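Local coordinates for gala protein type 1, 3 or 4 (Legionella pneumophila subsp. pneumophila, PDB 4XA9), which is a leucine-rich-repeat protein that probably binds small GTPases and may activate their GTP hydrolysis, at residues G218-L230 and R235-E247. Numbering follows the deposited sequence.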
loop_
_atom_site.group_PDB
_atom_site.type_symbol
_atom_site.label_atom_id
_atom_site.label_comp_id
_atom_site.label_asym_id
_atom_site.label_seq_id
_atom_site.Cartn_x
_atom_site.Cartn_y
_atom_site.Cartn_z
ATOM N N GLY A 218 5.788 2.782 -13.590
ATOM C CA GLY A 218 4.349 2.916 -13.741
ATOM C C GLY A 218 3.790 4.230 -13.218
ATOM O O GLY A 218 4.380 4.861 -12.339
ATOM N N SER A 219 2.659 4.645 -13.781
ATOM C CA SER A 219 1.923 5.813 -13.308
ATOM C C SER A 219 2.794 7.050 -13.160
ATOM O O SER A 219 2.761 7.724 -12.129
ATOM C CB SER A 219 1.242 5.503 -11.975
ATOM O OG SER A 219 0.277 4.484 -12.141
ATOM N N ASN A 220 3.595 7.328 -14.181
ATOM C CA ASN A 220 4.313 8.583 -14.259
ATOM C C ASN A 220 3.745 9.378 -15.431
ATOM O O ASN A 220 2.550 9.278 -15.712
ATOM C CB ASN A 220 5.819 8.349 -14.400
ATOM C CG ASN A 220 6.483 7.993 -13.071
ATOM O OD1 ASN A 220 6.694 8.861 -12.231
ATOM N ND2 ASN A 220 6.839 6.727 -12.894
ATOM N N GLN A 221 4.585 10.151 -16.116
ATOM C CA GLN A 221 4.125 10.984 -17.226
ATOM C C GLN A 221 4.760 10.550 -18.551
ATOM O O GLN A 221 4.805 11.314 -19.511
ATOM C CB GLN A 221 4.448 12.456 -16.961
ATOM C CG GLN A 221 3.881 13.009 -15.664
ATOM C CD GLN A 221 4.381 14.417 -15.371
ATOM O OE1 GLN A 221 4.735 15.170 -16.281
ATOM N NE2 GLN A 221 4.427 14.771 -14.090
ATOM N N ILE A 222 5.261 9.322 -18.591
ATOM C CA ILE A 222 5.987 8.832 -19.756
ATOM C C ILE A 222 5.018 8.609 -20.923
ATOM O O ILE A 222 3.907 8.123 -20.722
ATOM C CB ILE A 222 6.752 7.542 -19.398
ATOM C CG1 ILE A 222 7.757 7.844 -18.281
ATOM C CG2 ILE A 222 7.442 6.940 -20.615
ATOM C CD1 ILE A 222 8.462 6.616 -17.724
ATOM N N THR A 223 5.423 8.997 -22.132
ATOM C CA THR A 223 4.568 8.818 -23.304
ATOM C C THR A 223 5.053 7.635 -24.135
ATOM O O THR A 223 5.956 6.913 -23.721
ATOM C CB THR A 223 4.532 10.081 -24.191
ATOM O OG1 THR A 223 5.771 10.210 -24.903
ATOM C CG2 THR A 223 4.298 11.326 -23.347
ATOM N N ALA A 224 4.452 7.436 -25.307
ATOM C CA ALA A 224 4.859 6.348 -26.192
ATOM C C ALA A 224 6.287 6.548 -26.699
ATOM O O ALA A 224 6.978 5.584 -27.024
ATOM C CB ALA A 224 3.899 6.220 -27.362
ATOM N N ALA A 225 6.720 7.803 -26.766
ATOM C CA ALA A 225 8.073 8.120 -27.203
ATOM C C ALA A 225 9.077 7.600 -26.183
ATOM O O ALA A 225 10.072 6.969 -26.544
ATOM C CB ALA A 225 8.236 9.623 -27.406
ATOM N N GLY A 226 8.802 7.864 -24.908
ATOM C CA GLY A 226 9.635 7.374 -23.823
ATOM C C GLY A 226 9.646 5.858 -23.775
ATOM O O GLY A 226 10.685 5.239 -23.555
ATOM N N LYS A 227 8.479 5.257 -23.979
ATOM C CA LYS A 227 8.372 3.805 -24.024
ATOM C C LYS A 227 9.274 3.241 -25.114
ATOM O O LYS A 227 9.981 2.257 -24.901
ATOM C CB LYS A 227 6.921 3.379 -24.260
ATOM C CG LYS A 227 6.747 1.905 -24.596
ATOM C CD LYS A 227 5.286 1.580 -24.880
ATOM C CE LYS A 227 5.122 0.175 -25.439
ATOM N NZ LYS A 227 5.608 -0.862 -24.491
ATOM N N LYS A 228 9.253 3.876 -26.286
ATOM C CA LYS A 228 10.078 3.407 -27.394
ATOM C C LYS A 228 11.556 3.443 -27.012
ATOM O O LYS A 228 12.290 2.491 -27.266
ATOM C CB LYS A 228 9.827 4.234 -28.657
ATOM C CG LYS A 228 10.669 3.767 -29.828
ATOM C CD LYS A 228 9.872 3.700 -31.110
ATOM C CE LYS A 228 8.732 2.707 -30.990
ATOM N NZ LYS A 228 7.981 2.566 -32.265
ATOM N N ILE A 229 11.982 4.531 -26.377
ATOM C CA ILE A 229 13.364 4.662 -25.901
ATOM C C ILE A 229 13.734 3.601 -24.855
ATOM O O ILE A 229 14.790 2.971 -24.939
ATOM C CB ILE A 229 13.613 6.054 -25.291
ATOM C CG1 ILE A 229 13.429 7.138 -26.349
ATOM C CG2 ILE A 229 15.011 6.140 -24.684
ATOM C CD1 ILE A 229 13.634 8.541 -25.817
ATOM N N LEU A 230 12.865 3.424 -23.864
ATOM C CA LEU A 230 13.103 2.449 -22.801
ATOM C C LEU A 230 13.246 1.036 -23.360
ATOM O O LEU A 230 14.079 0.257 -22.894
ATOM C CB LEU A 230 11.972 2.493 -21.765
ATOM C CG LEU A 230 11.893 3.740 -20.871
ATOM C CD1 LEU A 230 10.630 3.726 -20.025
ATOM C CD2 LEU A 230 13.117 3.857 -19.973
ATOM N N ARG A 235 18.642 -5.181 -21.754
ATOM C CA ARG A 235 19.105 -5.703 -20.473
ATOM C C ARG A 235 17.954 -5.759 -19.473
ATOM O O ARG A 235 17.932 -6.595 -18.567
ATOM C CB ARG A 235 20.237 -4.843 -19.918
ATOM C CG ARG A 235 21.521 -4.908 -20.725
ATOM C CD ARG A 235 22.516 -3.845 -20.273
ATOM N NE ARG A 235 22.043 -2.490 -20.550
ATOM C CZ ARG A 235 22.189 -1.881 -21.724
ATOM N NH1 ARG A 235 22.787 -2.513 -22.724
ATOM N NH2 ARG A 235 21.738 -0.645 -21.905
ATOM N N ILE A 236 17.001 -4.852 -19.643
ATOM C CA ILE A 236 15.841 -4.799 -18.769
ATOM C C ILE A 236 14.816 -5.854 -19.168
ATOM O O ILE A 236 14.105 -5.700 -20.156
ATOM C CB ILE A 236 15.185 -3.409 -18.798
ATOM C CG1 ILE A 236 16.212 -2.331 -18.439
ATOM C CG2 ILE A 236 13.979 -3.374 -17.862
ATOM C CD1 ILE A 236 15.657 -0.918 -18.457
ATOM N N THR A 237 14.738 -6.922 -18.385
ATOM C CA THR A 237 13.824 -8.022 -18.667
ATOM C C THR A 237 12.466 -7.848 -17.983
ATOM O O THR A 237 11.496 -8.535 -18.311
ATOM C CB THR A 237 14.439 -9.361 -18.234
ATOM O OG1 THR A 237 14.896 -9.258 -16.880
ATOM C CG2 THR A 237 15.618 -9.707 -19.128
ATOM N N ASP A 238 12.407 -6.938 -17.021
ATOM C CA ASP A 238 11.148 -6.591 -16.378
ATOM C C ASP A 238 10.968 -5.084 -16.396
ATOM O O ASP A 238 11.469 -4.379 -15.521
ATOM C CB ASP A 238 11.090 -7.132 -14.945
ATOM C CG ASP A 238 9.778 -6.797 -14.240
ATOM O OD1 ASP A 238 8.805 -6.389 -14.912
ATOM O OD2 ASP A 238 9.718 -6.960 -13.007
ATOM N N LEU A 239 10.257 -4.614 -17.418
ATOM C CA LEU A 239 9.944 -3.203 -17.600
ATOM C C LEU A 239 8.458 -2.969 -17.368
ATOM O O LEU A 239 7.625 -3.549 -18.056
ATOM C CB LEU A 239 10.334 -2.747 -19.011
ATOM C CG LEU A 239 10.066 -1.282 -19.358
ATOM C CD1 LEU A 239 10.943 -0.363 -18.519
ATOM C CD2 LEU A 239 10.289 -1.031 -20.841
ATOM N N ASP A 240 8.122 -2.122 -16.400
ATOM C CA ASP A 240 6.717 -1.824 -16.110
ATOM C C ASP A 240 6.377 -0.362 -16.366
ATOM O O ASP A 240 6.965 0.545 -15.770
ATOM C CB ASP A 240 6.373 -2.181 -14.663
ATOM C CG ASP A 240 4.931 -1.846 -14.305
ATOM O OD1 ASP A 240 4.057 -1.949 -15.190
ATOM O OD2 ASP A 240 4.675 -1.471 -13.139
ATOM N N LEU A 241 5.408 -0.142 -17.249
ATOM C CA LEU A 241 4.989 1.204 -17.602
ATOM C C LEU A 241 3.487 1.406 -17.456
ATOM O O LEU A 241 2.957 2.423 -17.894
ATOM C CB LEU A 241 5.408 1.519 -19.035
ATOM C CG LEU A 241 6.909 1.667 -19.256
ATOM C CD1 LEU A 241 7.195 1.685 -20.742
ATOM C CD2 LEU A 241 7.410 2.950 -18.602
ATOM N N ILE A 242 2.806 0.427 -16.868
ATOM C CA ILE A 242 1.363 0.507 -16.647
ATOM C C ILE A 242 0.953 1.845 -16.039
ATOM O O ILE A 242 1.565 2.306 -15.079
ATOM C CB ILE A 242 0.878 -0.629 -15.714
ATOM C CG1 ILE A 242 1.022 -1.992 -16.400
ATOM C CG2 ILE A 242 -0.565 -0.384 -15.253
ATOM C CD1 ILE A 242 0.639 -3.160 -15.514
ATOM N N GLY A 243 -0.072 2.478 -16.599
ATOM C CA GLY A 243 -0.618 3.673 -15.985
ATOM C C GLY A 243 -0.038 4.982 -16.484
ATOM O O GLY A 243 -0.490 6.058 -16.083
ATOM N N ASN A 244 0.967 4.899 -17.350
ATOM C CA ASN A 244 1.488 6.079 -18.043
ATOM C C ASN A 244 0.603 6.461 -19.228
ATOM O O ASN A 244 -0.044 5.596 -19.825
ATOM C CB ASN A 244 2.921 5.842 -18.538
ATOM C CG ASN A 244 3.925 5.803 -17.414
ATOM O OD1 ASN A 244 4.345 6.845 -16.912
ATOM N ND2 ASN A 244 4.330 4.599 -17.020
ATOM N N PRO A 245 0.575 7.760 -19.579
ATOM C CA PRO A 245 -0.218 8.212 -20.732
ATOM C C PRO A 245 0.428 7.816 -22.059
ATOM O O PRO A 245 0.931 8.668 -22.793
ATOM C CB PRO A 245 -0.240 9.734 -20.565
ATOM C CG PRO A 245 1.028 10.046 -19.838
ATOM C CD PRO A 245 1.253 8.880 -18.900
ATOM N N ILE A 246 0.410 6.525 -22.356
ATOM C CA ILE A 246 1.023 5.995 -23.567
ATOM C C ILE A 246 -0.001 5.869 -24.700
ATOM O O ILE A 246 -1.097 5.359 -24.490
ATOM C CB ILE A 246 1.672 4.622 -23.292
ATOM C CG1 ILE A 246 2.744 4.755 -22.201
ATOM C CG2 ILE A 246 2.234 4.016 -24.574
ATOM C CD1 ILE A 246 3.423 3.449 -21.820
ATOM N N GLU A 247 0.372 6.341 -25.888
ATOM C CA GLU A 247 -0.496 6.343 -27.070
ATOM C C GLU A 247 -1.733 7.204 -26.861
ATOM O O GLU A 247 -1.889 8.240 -27.509
ATOM C CB GLU A 247 -0.912 4.919 -27.452
ATOM C CG GLU A 247 0.241 4.024 -27.859
ATOM C CD GLU A 247 -0.174 2.574 -28.000
ATOM O OE1 GLU A 247 -1.391 2.295 -27.937
ATOM O OE2 GLU A 247 0.716 1.714 -28.175
HETATM O O HOH W 1 1.374 1.626 -12.342
HETATM O O HOH W 2 0.027 8.459 -14.702
HETATM O O HOH W 3 2.050 8.647 -26.199
#
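Asn244 carries CG beside its backbone N (chi1 -71°), and a chi2 of -80° turns its amide so that the oxygen faces the backbone of 220-222. Leu241, with CG anti to its carbonyl carbon (chi1 -69°), brings CD1 against Lys227 and CD2 against Leu230 and Ile222. Asn244 OD1 accepts two backbone bonds, from Asn220 N at 2.9 Å and from Ile222 N at 3.1 Å. The two donors come from opposite faces of the amide, each out of its plane. At the other end of the amide, Asn244 ND2 donates to Leu241 O at 2.7 Å, with that oxygen close to the amide plane, and also to Leu217 O. The amide is thus fixed at both ends. Ser219 N adds a backbone bond to Ile242 O. Pro245 lays CD against Ile222 O, 3.3 Å away.

Leu241 packs against the helix and the loop before it. Its CD2 meets Leu230 CD1 at 3.6 Å and Ile222 CD1 at 3.9 Å. Its CD1 lies against CB and CG of Lys227. Lys227 CD then passes across Ile246 CG2, while in one of its two conformers NZ forms a salt bridge with Glu231. From the strand itself, Leu239 CD2 reaches Leu230 CB at 4.0 Å. Waters join Asn220 O to Gly243 O and Ala224 N to Glu247 N.

The contact closes a right-handed beta-alpha-beta unit at the C-terminal end of the modelled solenoid. Asn220 and Asn244 follow successive strands, as in an asparagine ladder. The chemistry implies that one buried amide satisfies backbone groups of two successive turns, while apolar methyls join the strand and the loop after it to the helix and the loop before it.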